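PDB 3GZB: putative SnoaL-like polyketide cyclase, which is of unconfirmed function but probably acts on a small molecule bound in the pocket of an NTF2-like fold, as SnoaL-type polyketide cyclases do. Local coordinates for residues N99-G104 and I115-I120; I120-S125 and D140-Q145. All blocks are in the same frame, centred on the assembly; numbering follows the deposited sequence.

Contact 1: N99-G104 and I115-I120; sequences NYHFKG and IIDVAI. With EDO (1,2-ethanediol), chain M.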
loop_
_atom_site.group_PDB
_atom_site.type_symbol
_atom_site.label_atom_id
_atom_site.label_comp_id
_atom_site.label_asym_id
_atom_site.label_seq_id
_atom_site.Cartn_x
_atom_site.Cartn_y
_atom_site.Cartn_z
ATOM N N ASN A 99 -8.184 6.723 3.192
ATOM C CA ASN A 99 -9.087 7.299 2.220
ATOM C C ASN A 99 -8.733 8.773 2.074
ATOM O O ASN A 99 -8.545 9.481 3.093
ATOM C CB ASN A 99 -10.577 7.197 2.627
ATOM C CG ASN A 99 -11.096 5.800 2.609
ATOM O OD1 ASN A 99 -11.515 5.310 1.578
ATOM N ND2 ASN A 99 -11.098 5.146 3.771
ATOM N N TYR A 100 -8.659 9.253 0.836
ATOM C CA TYR A 100 -8.519 10.653 0.583
ATOM C C TYR A 100 -9.898 11.285 0.411
ATOM O O TYR A 100 -10.678 10.860 -0.461
ATOM C CB TYR A 100 -7.686 10.948 -0.656
ATOM C CG TYR A 100 -6.197 10.653 -0.536
ATOM C CD1 TYR A 100 -5.340 11.549 0.103
ATOM C CD2 TYR A 100 -5.653 9.478 -0.998
ATOM C CE1 TYR A 100 -3.994 11.311 0.178
ATOM C CE2 TYR A 100 -4.265 9.220 -0.867
ATOM C CZ TYR A 100 -3.455 10.157 -0.291
ATOM O OH TYR A 100 -2.092 9.923 -0.234
ATOM N N HIS A 101 -10.201 12.248 1.254
ATOM C CA HIS A 101 -11.494 12.944 1.268
ATOM C C HIS A 101 -11.351 14.326 0.681
ATOM O O HIS A 101 -10.641 15.173 1.245
ATOM C CB HIS A 101 -12.010 13.005 2.721
ATOM C CG HIS A 101 -13.343 13.649 2.844
ATOM N ND1 HIS A 101 -13.770 14.227 4.016
ATOM C CD2 HIS A 101 -14.375 13.740 1.971
ATOM C CE1 HIS A 101 -15.007 14.684 3.852
ATOM N NE2 HIS A 101 -15.405 14.401 2.622
ATOM N N PHE A 102 -12.065 14.536 -0.433
ATOM C CA PHE A 102 -12.136 15.815 -1.109
ATOM C C PHE A 102 -13.575 16.346 -1.015
ATOM O O PHE A 102 -14.540 15.631 -1.335
ATOM C CB PHE A 102 -11.796 15.713 -2.593
ATOM C CG PHE A 102 -10.367 15.358 -2.899
ATOM C CD1 PHE A 102 -9.955 14.042 -2.910
ATOM C CD2 PHE A 102 -9.460 16.349 -3.254
ATOM C CE1 PHE A 102 -8.662 13.713 -3.276
ATOM C CE2 PHE A 102 -8.140 16.010 -3.586
ATOM C CZ PHE A 102 -7.766 14.709 -3.606
ATOM N N LYS A 103 -13.697 17.601 -0.621
ATOM C CA LYS A 103 -14.969 18.342 -0.642
ATOM C C LYS A 103 -14.745 19.742 -1.181
ATOM O O LYS A 103 -13.820 20.452 -0.736
ATOM C CB LYS A 103 -15.606 18.382 0.721
ATOM C CG LYS A 103 -16.976 19.114 0.750
ATOM C CD LYS A 103 -17.667 18.850 2.085
ATOM C CE LYS A 103 -19.144 19.261 2.070
ATOM N NZ LYS A 103 -19.397 20.483 2.890
ATOM N N GLY A 104 -15.504 20.107 -2.195
ATOM C CA GLY A 104 -15.388 21.452 -2.769
ATOM C C GLY A 104 -15.765 21.527 -4.210
ATOM O O GLY A 104 -16.390 20.625 -4.742
ATOM N N ILE A 115 -20.535 21.388 -6.299
ATOM C CA ILE A 115 -19.726 21.003 -5.146
ATOM C C ILE A 115 -19.787 19.477 -5.048
ATOM O O ILE A 115 -20.877 18.879 -5.109
ATOM C CB ILE A 115 -20.227 21.650 -3.816
ATOM C CG1 ILE A 115 -20.174 23.188 -3.888
ATOM C CG2 ILE A 115 -19.423 21.128 -2.620
ATOM C CD1 ILE A 115 -18.795 23.760 -4.178
ATOM N N ILE A 116 -18.609 18.863 -4.947
ATOM C CA ILE A 116 -18.482 17.405 -4.862
ATOM C C ILE A 116 -17.980 17.015 -3.480
ATOM O O ILE A 116 -17.423 17.823 -2.720
ATOM C CB ILE A 116 -17.611 16.773 -6.021
ATOM C CG1 ILE A 116 -16.160 17.230 -5.988
ATOM C CG2 ILE A 116 -18.327 17.007 -7.369
ATOM C CD1 ILE A 116 -15.221 16.554 -4.913
ATOM N N ASP A 117 -18.216 15.751 -3.131
ATOM C CA ASP A 117 -17.724 15.178 -1.874
ATOM C C ASP A 117 -17.424 13.712 -2.159
ATOM O O ASP A 117 -18.346 12.915 -2.419
ATOM C CB ASP A 117 -18.847 15.332 -0.836
ATOM C CG ASP A 117 -18.402 15.120 0.610
ATOM O OD1 ASP A 117 -17.386 14.478 0.853
ATOM O OD2 ASP A 117 -19.162 15.563 1.531
ATOM N N VAL A 118 -16.149 13.341 -2.162
ATOM C CA VAL A 118 -15.743 11.971 -2.431
ATOM C C VAL A 118 -14.730 11.504 -1.397
ATOM O O VAL A 118 -13.963 12.319 -0.861
ATOM C CB VAL A 118 -15.102 11.801 -3.855
ATOM C CG1 VAL A 118 -16.166 12.109 -4.937
ATOM C CG2 VAL A 118 -13.863 12.700 -4.105
ATOM N N ALA A 119 -14.734 10.185 -1.155
ATOM C CA ALA A 119 -13.793 9.548 -0.232
ATOM C C ALA A 119 -13.171 8.376 -0.969
ATOM O O ALA A 119 -13.868 7.401 -1.310
ATOM C CB ALA A 119 -14.556 9.074 1.054
ATOM N N ILE A 120 -11.888 8.494 -1.279
ATOM C CA ILE A 120 -11.245 7.603 -2.240
ATOM C C ILE A 120 -10.256 6.666 -1.529
ATOM O O ILE A 120 -9.275 7.109 -0.962
ATOM C CB ILE A 120 -10.469 8.408 -3.297
ATOM C CG1 ILE A 120 -11.319 9.522 -3.912
ATOM C CG2 ILE A 120 -9.897 7.444 -4.364
ATOM C CD1 ILE A 120 -10.586 10.496 -4.890
HETATM C C1 EDO M . -12.127 17.647 2.894
HETATM O O1 EDO M . -11.862 18.401 1.678
HETATM C C2 EDO M . -12.214 18.565 4.083
HETATM O O2 EDO M . -13.483 19.197 3.844
HETATM O O HOH W 1 -14.280 5.339 0.772
#

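Contact 2: I120-S125 and D140-Q145; sequences IPAVTS and DLIDYQ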
loop_
_atom_site.group_PDB
_atom_site.type_symbol
_atom_site.label_atom_id
_atom_site.label_comp_id
_atom_site.label_asym_id
_atom_site.label_seq_id
_atom_site.Cartn_x
_atom_site.Cartn_y
_atom_site.Cartn_z
ATOM N N ILE A 120 -11.888 8.494 -1.279
ATOM C CA ILE A 120 -11.245 7.603 -2.240
ATOM C C ILE A 120 -10.256 6.666 -1.529
ATOM O O ILE A 120 -9.275 7.109 -0.962
ATOM C CB ILE A 120 -10.469 8.408 -3.297
ATOM C CG1 ILE A 120 -11.319 9.522 -3.912
ATOM C CG2 ILE A 120 -9.897 7.444 -4.364
ATOM C CD1 ILE A 120 -10.586 10.496 -4.890
ATOM N N PRO A 121 -10.534 5.354 -1.521
ATOM C CA PRO A 121 -9.544 4.426 -0.897
ATOM C C PRO A 121 -8.181 4.518 -1.582
ATOM O O PRO A 121 -8.115 4.706 -2.803
ATOM C CB PRO A 121 -10.196 3.042 -1.073
ATOM C CG PRO A 121 -11.670 3.348 -1.275
ATOM C CD PRO A 121 -11.721 4.660 -2.020
ATOM N N ALA A 122 -7.107 4.334 -0.789
ATOM C CA ALA A 122 -5.733 4.441 -1.278
ATOM C C ALA A 122 -4.728 3.843 -0.358
ATOM O O ALA A 122 -4.946 3.723 0.838
ATOM C CB ALA A 122 -5.387 5.920 -1.488
ATOM N N VAL A 123 -3.602 3.459 -0.956
ATOM C CA VAL A 123 -2.369 3.155 -0.278
ATOM C C VAL A 123 -1.347 4.108 -0.829
ATOM O O VAL A 123 -1.167 4.234 -2.053
ATOM C CB VAL A 123 -1.953 1.716 -0.530
ATOM C CG1 VAL A 123 -0.622 1.366 0.165
ATOM C CG2 VAL A 123 -3.091 0.758 -0.079
ATOM N N THR A 124 -0.642 4.774 0.062
ATOM C CA THR A 124 0.476 5.688 -0.282
ATOM C C THR A 124 1.717 5.217 0.482
ATOM O O THR A 124 1.633 4.985 1.705
ATOM C CB THR A 124 0.138 7.129 0.116
ATOM O OG1 THR A 124 -0.951 7.545 -0.718
ATOM C CG2 THR A 124 1.339 8.084 -0.044
ATOM N N SER A 125 2.853 5.055 -0.197
ATOM C CA SER A 125 4.097 4.768 0.472
ATOM C C SER A 125 5.081 5.856 0.169
ATOM O O SER A 125 5.114 6.447 -0.921
ATOM C CB SER A 125 4.656 3.398 0.102
ATOM O OG SER A 125 5.004 3.333 -1.290
ATOM N N ASP A 140 1.691 6.176 -5.131
ATOM C CA ASP A 140 0.281 6.142 -4.878
ATOM C C ASP A 140 -0.399 4.983 -5.588
ATOM O O ASP A 140 -0.115 4.711 -6.755
ATOM C CB ASP A 140 -0.418 7.414 -5.322
ATOM C CG ASP A 140 -0.389 8.528 -4.291
ATOM O OD1 ASP A 140 0.046 8.343 -3.120
ATOM O OD2 ASP A 140 -0.829 9.664 -4.699
ATOM N N LEU A 141 -1.278 4.311 -4.857
ATOM C CA LEU A 141 -2.177 3.293 -5.403
ATOM C C LEU A 141 -3.587 3.736 -5.075
ATOM O O LEU A 141 -4.067 3.519 -3.954
ATOM C CB LEU A 141 -1.874 1.909 -4.795
ATOM C CG LEU A 141 -0.520 1.286 -5.076
ATOM C CD1 LEU A 141 -0.297 0.053 -4.188
ATOM C CD2 LEU A 141 -0.368 0.951 -6.551
ATOM N N ILE A 142 -4.240 4.405 -6.024
ATOM C CA ILE A 142 -5.527 5.084 -5.796
ATOM C C ILE A 142 -6.647 4.258 -6.379
ATOM O O ILE A 142 -6.537 3.760 -7.516
ATOM C CB ILE A 142 -5.526 6.432 -6.484
ATOM C CG1 ILE A 142 -4.352 7.305 -6.041
ATOM C CG2 ILE A 142 -6.836 7.219 -6.279
ATOM C CD1 ILE A 142 -4.237 7.594 -4.577
ATOM N N ASP A 143 -7.757 4.120 -5.627
ATOM C CA ASP A 143 -8.941 3.392 -6.117
ATOM C C ASP A 143 -9.855 4.330 -6.924
ATOM O O ASP A 143 -10.884 4.837 -6.454
ATOM C CB ASP A 143 -9.703 2.755 -4.917
ATOM C CG ASP A 143 -10.900 1.935 -5.310
ATOM O OD1 ASP A 143 -11.211 1.791 -6.502
ATOM O OD2 ASP A 143 -11.544 1.471 -4.349
ATOM N N TYR A 144 -9.478 4.544 -8.184
ATOM C CA TYR A 144 -10.211 5.476 -9.049
ATOM C C TYR A 144 -11.612 4.987 -9.384
ATOM O O TYR A 144 -12.506 5.799 -9.546
ATOM C CB TYR A 144 -9.447 5.704 -10.357
ATOM C CG TYR A 144 -8.220 6.545 -10.189
ATOM C CD1 TYR A 144 -8.322 7.857 -9.840
ATOM C CD2 TYR A 144 -6.932 6.016 -10.348
ATOM C CE1 TYR A 144 -7.215 8.648 -9.664
ATOM C CE2 TYR A 144 -5.810 6.808 -10.146
ATOM C CZ TYR A 144 -5.958 8.091 -9.844
ATOM O OH TYR A 144 -4.850 8.915 -9.669
ATOM N N GLN A 145 -11.839 3.678 -9.487
ATOM C CA GLN A 145 -13.181 3.210 -9.779
ATOM C C GLN A 145 -14.153 3.571 -8.667
ATOM O O GLN A 145 -15.296 3.975 -8.970
ATOM C CB GLN A 145 -13.225 1.709 -10.043
ATOM C CG GLN A 145 -14.619 1.225 -10.522
ATOM C CD GLN A 145 -15.035 1.871 -11.846
ATOM O OE1 GLN A 145 -14.343 1.723 -12.852
ATOM N NE2 GLN A 145 -16.147 2.647 -11.836
#

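Contact 1: N99-G104 and I115-I120
Ile120, Gly104 and Phe102 give up the most surface where residues 99-104 and 115-120 run side by side as antiparallel strands of the curved NTF2-like sheet. Ile120 is paired with Tyr100 through two backbone bonds, Ile120 N donating to Tyr100 O at 2.8 Å and Tyr100 N to Ile120 O. Its chain is extended, with CD1 anti to CA (chi2 174°), and that methyl meets the Phe102 ring at CD1 and CE1, 4.1 Å from CE1. On the same face Phe102 CB rests on Val118 CG2, 4.0 Å away, and on Ile116 CD1, so the Phe102 side chain is bordered by three aliphatic residues of the partner strand. Phe102 N and O bond to Val118 O and N. Gly104 closes the pairing: its O accepts from Ile116 N at 2.8 Å and its N donates to Ile116 O, while Ile115 CD1 lies 3.8 Å from Gly104 C. The backbone angles here would jam a side chain against the preceding carbonyl, which calls for glycine.

The face that carries His101, Lys103 and Asp117 is mostly polar. His101 has CG anti to its backbone N (chi1 -178°), and its NE2 donates to the syn side of Asp117 OD1 at 2.7 Å, with that oxygen almost in the plane of the imidazole. Ring and carboxylate planes are only 20° apart. An ethanediol, probably from the crystallisation liquor, places C1 over one face of the imidazole and takes a bond from Lys103 N.

Phe82 stacks on Tyr100 and Tyr80 on Phe102, while Phe109 meets Phe102 edge to face. Helix 144-151 packs against Ile116, Val118 and Ile120, and strand 81-84 bonds to the backbone of Asn99 and His101.

Contact 2: I120-S125 and D140-Q145
Val123 and Leu141 face each other across the antiparallel hairpin of strands 115-129 and 134-142, with Val123 CB 4.3 Å from Leu141 CB. Two backbone bonds join them, Leu141 N to Val123 O at 2.8 Å and Val123 N to Leu141 O. On the opposite face Ile142 reaches two neighbours, its CD1 lying 3.7 Å from Ala122 CB and its CG2 3.6 Å from Ile120 CG2. The same CG2 sits over the centre of the Tyr144 ring.

At one end Asp143 N donates to Pro121 O, and the proline ring lies against the Asp143 carboxylate. Asp143 is the N-cap of helix 144-151; its OD2 bonds to Thr146 and to His86 of the second subunit. Ile97 and Leu93 of that subunit pack on Val123 and Leu141.

At the other end Thr124 and Asp140 lie side by side. Thr124 OG1, anti to the carbonyl carbon (chi1 -66°), donates to Asp140 OD1 at 2.7 Å and is also bonded to Tyr100 OH. Asp140 OD1 takes a second bond from His138. A valine in place of Thr124 would probably leave Tyr100 OH and Asp140 OD1 each without one hydrogen-bond mate. The threonine hydroxyl stands above the Asp140 carboxylate, 43° out of its plane.

The two contacts are successive pairings in one sheet: contact 1 joins strand 93-103 to strand 115-129, and contact 2 joins 115-129 to 134-142. Their centres are 13 Å apart, and contact 1 closes along the chain before contact 2 opens. Strand 115-129 serves both, with Ile120 as the shared residue. Tyr100 reaches across that strand from contact 1 to contact 2, its CE2 against Ala122 CB. Diols from the crystallisation liquor lie near Tyr100, Phe102, Ile120 and Asp140, consistent with a pocket on this face of the sheet. Contact 2 also meets the second subunit, whereas contact 1 does not.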